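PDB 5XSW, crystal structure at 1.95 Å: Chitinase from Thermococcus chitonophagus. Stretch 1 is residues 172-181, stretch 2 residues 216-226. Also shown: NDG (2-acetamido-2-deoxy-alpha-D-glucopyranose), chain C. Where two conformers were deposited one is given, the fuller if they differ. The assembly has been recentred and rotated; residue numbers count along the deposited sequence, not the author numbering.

Stretch 1 (172-181) PLNLASSARM
Stretch 2 (216-226) GTAVTKDPAFK

The two stretches run antiparallel, pairing as strands only where 179-181 meets 218-219. Arg180 (phi/psi -137/131) and Val219 (-125/173) form the hydrogen-bonded pair, Arg180 N to Val219 O at 2.8 Å and Val219 N to Arg180 O at 2.9 Å, with CA atoms 5.4 Å apart. Met181 and Ala218 follow as the non-hydrogen-bonded pair, CA to CA 4.2 Å. Beyond the strands, Ala176 lies nearest Asp222 (CA to CA 6.1 Å), and a type I turn runs from Asp222 to Phe225, closed by Phe225 N to Asp222 O at 3.0 Å.

Where strand pairing stops, side chains take over the backbone's polar groups. Thr220 OG1 (chi1 t) donates to Ser178 O at 2.7 Å and accepts Asp222 N at 3.0 Å. Asp222 (chi1 t) spans both segments: OD2 receives Ser177 N at 2.7 Å, while OD1 takes Ala224 N at 3.1 Å, bracing the turn. A water O lies 3.0 Å from Leu175 O and 2.6 Å from Asp222 OD2, donating to both.

The turn delivers Phe225 (chi1 m, chi2 77°), whose ring receives Ala176 CB over one face, 3.8 Å from its centroid; Asn174 O meets the edge, 3.5 Å from Phe225 CZ. On the sheet face carrying Met181 (m, m, m) and Ala218, Met181 SD and Leu173 CD2 each approach Ala218 CB to 3.9 Å, an apolar cluster.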

# COMPACT_ATOMS: atom_id res chain seq x y z
N PRO A 172 28.34 0.80 -14.83
CA PRO A 172 28.75 0.67 -13.42
C PRO A 172 27.56 0.38 -12.47
O PRO A 172 26.97 1.29 -11.85
CB PRO A 172 29.38 2.04 -13.11
CG PRO A 172 28.63 3.02 -14.07
CD PRO A 172 28.40 2.19 -15.34
N LEU A 173 27.24 -0.90 -12.31
CA LEU A 173 26.00 -1.29 -11.66
C LEU A 173 26.22 -1.12 -10.18
O LEU A 173 27.12 -1.76 -9.60
CB LEU A 173 25.65 -2.76 -11.96
CG LEU A 173 24.62 -3.43 -11.05
CD1 LEU A 173 23.24 -2.72 -11.14
CD2 LEU A 173 24.49 -4.91 -11.54
N ASN A 174 25.37 -0.31 -9.54
CA ASN A 174 25.46 -0.11 -8.09
C ASN A 174 26.87 0.27 -7.64
O ASN A 174 27.28 -0.15 -6.56
CB ASN A 174 24.98 -1.35 -7.34
CG ASN A 174 23.48 -1.53 -7.48
OD1 ASN A 174 22.80 -0.53 -7.76
ND2 ASN A 174 22.96 -2.77 -7.32
N LEU A 175 27.55 1.00 -8.51
CA LEU A 175 28.93 1.53 -8.34
C LEU A 175 30.02 0.46 -8.44
O LEU A 175 31.19 0.73 -8.15
CB LEU A 175 29.07 2.25 -7.00
CG LEU A 175 28.14 3.44 -6.75
CD1 LEU A 175 28.56 4.14 -5.45
CD2 LEU A 175 28.16 4.40 -7.89
N ALA A 176 29.66 -0.76 -8.84
CA ALA A 176 30.71 -1.76 -9.08
C ALA A 176 31.35 -1.49 -10.44
O ALA A 176 30.72 -0.90 -11.33
CB ALA A 176 30.11 -3.16 -9.02
N SER A 177 32.59 -1.91 -10.67
CA SER A 177 33.21 -1.56 -11.95
C SER A 177 32.62 -2.36 -13.11
O SER A 177 32.64 -1.90 -14.27
CB SER A 177 34.73 -1.79 -11.90
OG SER A 177 34.99 -3.08 -11.37
N SER A 178 32.12 -3.56 -12.82
CA SER A 178 31.51 -4.38 -13.87
C SER A 178 30.61 -5.46 -13.21
O SER A 178 30.63 -5.63 -11.99
CB SER A 178 32.58 -5.02 -14.73
OG SER A 178 33.23 -6.00 -13.96
N ALA A 179 29.80 -6.14 -13.99
CA ALA A 179 28.96 -7.20 -13.43
C ALA A 179 28.71 -8.28 -14.49
O ALA A 179 29.05 -8.10 -15.65
CB ALA A 179 27.62 -6.61 -12.91
N ARG A 180 28.12 -9.39 -14.07
CA ARG A 180 27.65 -10.41 -15.01
C ARG A 180 26.29 -10.87 -14.59
O ARG A 180 26.08 -11.21 -13.42
CB ARG A 180 28.65 -11.57 -15.02
CG ARG A 180 28.18 -12.84 -15.73
CD ARG A 180 29.29 -13.97 -15.56
NE ARG A 180 28.79 -15.20 -16.19
CZ ARG A 180 29.57 -16.20 -16.60
NH1 ARG A 180 30.89 -16.12 -16.45
NH2 ARG A 180 29.00 -17.25 -17.17
N MET A 181 25.35 -10.91 -15.52
CA MET A 181 23.99 -11.37 -15.16
C MET A 181 23.98 -12.87 -14.93
O MET A 181 24.70 -13.61 -15.62
CB MET A 181 23.01 -10.99 -16.29
CG MET A 181 23.06 -9.49 -16.65
SD MET A 181 22.74 -8.38 -15.19
CE MET A 181 21.05 -8.82 -14.75
N GLY A 216 19.98 -9.05 -7.25
CA GLY A 216 19.36 -10.38 -7.15
C GLY A 216 19.86 -11.32 -8.25
O GLY A 216 19.95 -12.53 -8.06
N THR A 217 20.27 -10.74 -9.36
CA THR A 217 20.45 -11.45 -10.64
C THR A 217 21.75 -11.05 -11.30
O THR A 217 21.87 -11.14 -12.50
CB THR A 217 19.28 -11.11 -11.59
OG1 THR A 217 19.16 -9.66 -11.60
CG2 THR A 217 17.98 -11.68 -11.04
N ALA A 218 22.72 -10.60 -10.52
CA ALA A 218 24.00 -10.25 -11.09
C ALA A 218 25.09 -10.55 -10.08
O ALA A 218 24.87 -10.46 -8.87
CB ALA A 218 24.04 -8.79 -11.50
N VAL A 219 26.27 -10.90 -10.58
CA VAL A 219 27.42 -11.14 -9.69
C VAL A 219 28.51 -10.22 -10.19
O VAL A 219 28.35 -9.64 -11.25
CB VAL A 219 27.89 -12.62 -9.69
CG1 VAL A 219 26.82 -13.52 -9.03
CG2 VAL A 219 28.21 -13.07 -11.16
N THR A 220 29.64 -10.12 -9.47
CA THR A 220 30.70 -9.21 -9.92
C THR A 220 32.07 -9.76 -9.46
O THR A 220 32.16 -10.47 -8.46
CB THR A 220 30.48 -7.74 -9.34
OG1 THR A 220 31.56 -6.89 -9.76
CG2 THR A 220 30.42 -7.74 -7.81
N LYS A 221 33.11 -9.43 -10.21
CA LYS A 221 34.49 -9.68 -9.75
C LYS A 221 35.08 -8.51 -8.98
O LYS A 221 36.20 -8.58 -8.56
CB LYS A 221 35.41 -9.99 -10.92
CG LYS A 221 34.95 -11.10 -11.79
CD LYS A 221 36.04 -11.49 -12.75
CE LYS A 221 35.86 -12.91 -13.30
NZ LYS A 221 36.38 -13.00 -14.70
N ASP A 222 34.32 -7.42 -8.85
CA ASP A 222 34.78 -6.22 -8.13
C ASP A 222 35.04 -6.57 -6.69
O ASP A 222 34.13 -6.96 -5.96
CB ASP A 222 33.73 -5.10 -8.22
CG ASP A 222 34.30 -3.72 -7.80
OD1 ASP A 222 35.12 -3.66 -6.87
OD2 ASP A 222 33.90 -2.71 -8.41
N PRO A 223 36.32 -6.45 -6.26
CA PRO A 223 36.64 -6.98 -4.93
C PRO A 223 36.15 -6.07 -3.79
O PRO A 223 36.12 -6.51 -2.65
CB PRO A 223 38.18 -7.08 -4.96
CG PRO A 223 38.60 -6.00 -5.93
CD PRO A 223 37.51 -5.94 -6.98
N ALA A 224 35.74 -4.85 -4.11
CA ALA A 224 35.09 -3.97 -3.14
C ALA A 224 33.77 -4.57 -2.67
O ALA A 224 33.20 -4.17 -1.65
CB ALA A 224 34.84 -2.60 -3.75
N PHE A 225 33.24 -5.52 -3.44
CA PHE A 225 31.87 -5.94 -3.23
C PHE A 225 31.71 -7.28 -2.61
O PHE A 225 31.25 -8.21 -3.27
CB PHE A 225 31.12 -5.91 -4.55
CG PHE A 225 30.76 -4.58 -4.95
CD1 PHE A 225 31.71 -3.73 -5.49
CD2 PHE A 225 29.50 -4.10 -4.72
CE1 PHE A 225 31.39 -2.46 -5.81
CE2 PHE A 225 29.18 -2.83 -5.06
CZ PHE A 225 30.11 -2.00 -5.60
N LYS A 226 32.06 -7.37 -1.33
CA LYS A 226 31.75 -8.54 -0.54
C LYS A 226 30.34 -9.04 -0.81
O LYS A 226 29.37 -8.27 -0.99
CB LYS A 226 31.93 -8.23 0.95
CG LYS A 226 33.28 -7.57 1.28
CD LYS A 226 33.40 -7.26 2.77
CE LYS A 226 34.76 -6.66 3.11
NZ LYS A 226 34.91 -6.42 4.57
C1 NDG C . 24.34 0.57 -4.17
C2 NDG C . 23.34 1.46 -4.90
C3 NDG C . 21.96 1.37 -4.32
C4 NDG C . 21.45 -0.04 -4.10
C5 NDG C . 22.49 -0.86 -3.32
C6 NDG C . 22.16 -2.35 -3.33
C7 NDG C . 24.21 3.52 -6.01
C8 NDG C . 24.67 5.02 -5.95
O5 NDG C . 23.79 -0.79 -3.94
O3 NDG C . 21.08 2.07 -5.23
O4 NDG C . 20.36 -0.01 -3.18
O6 NDG C . 23.06 -3.06 -2.47
O7 NDG C . 24.11 2.92 -7.06
N2 NDG C . 23.82 2.83 -4.82
O1 NDG C . 24.58 1.07 -2.92
O HOH W 1 34.01 -0.19 -7.65
O HOH W 2 32.43 -8.50 -12.89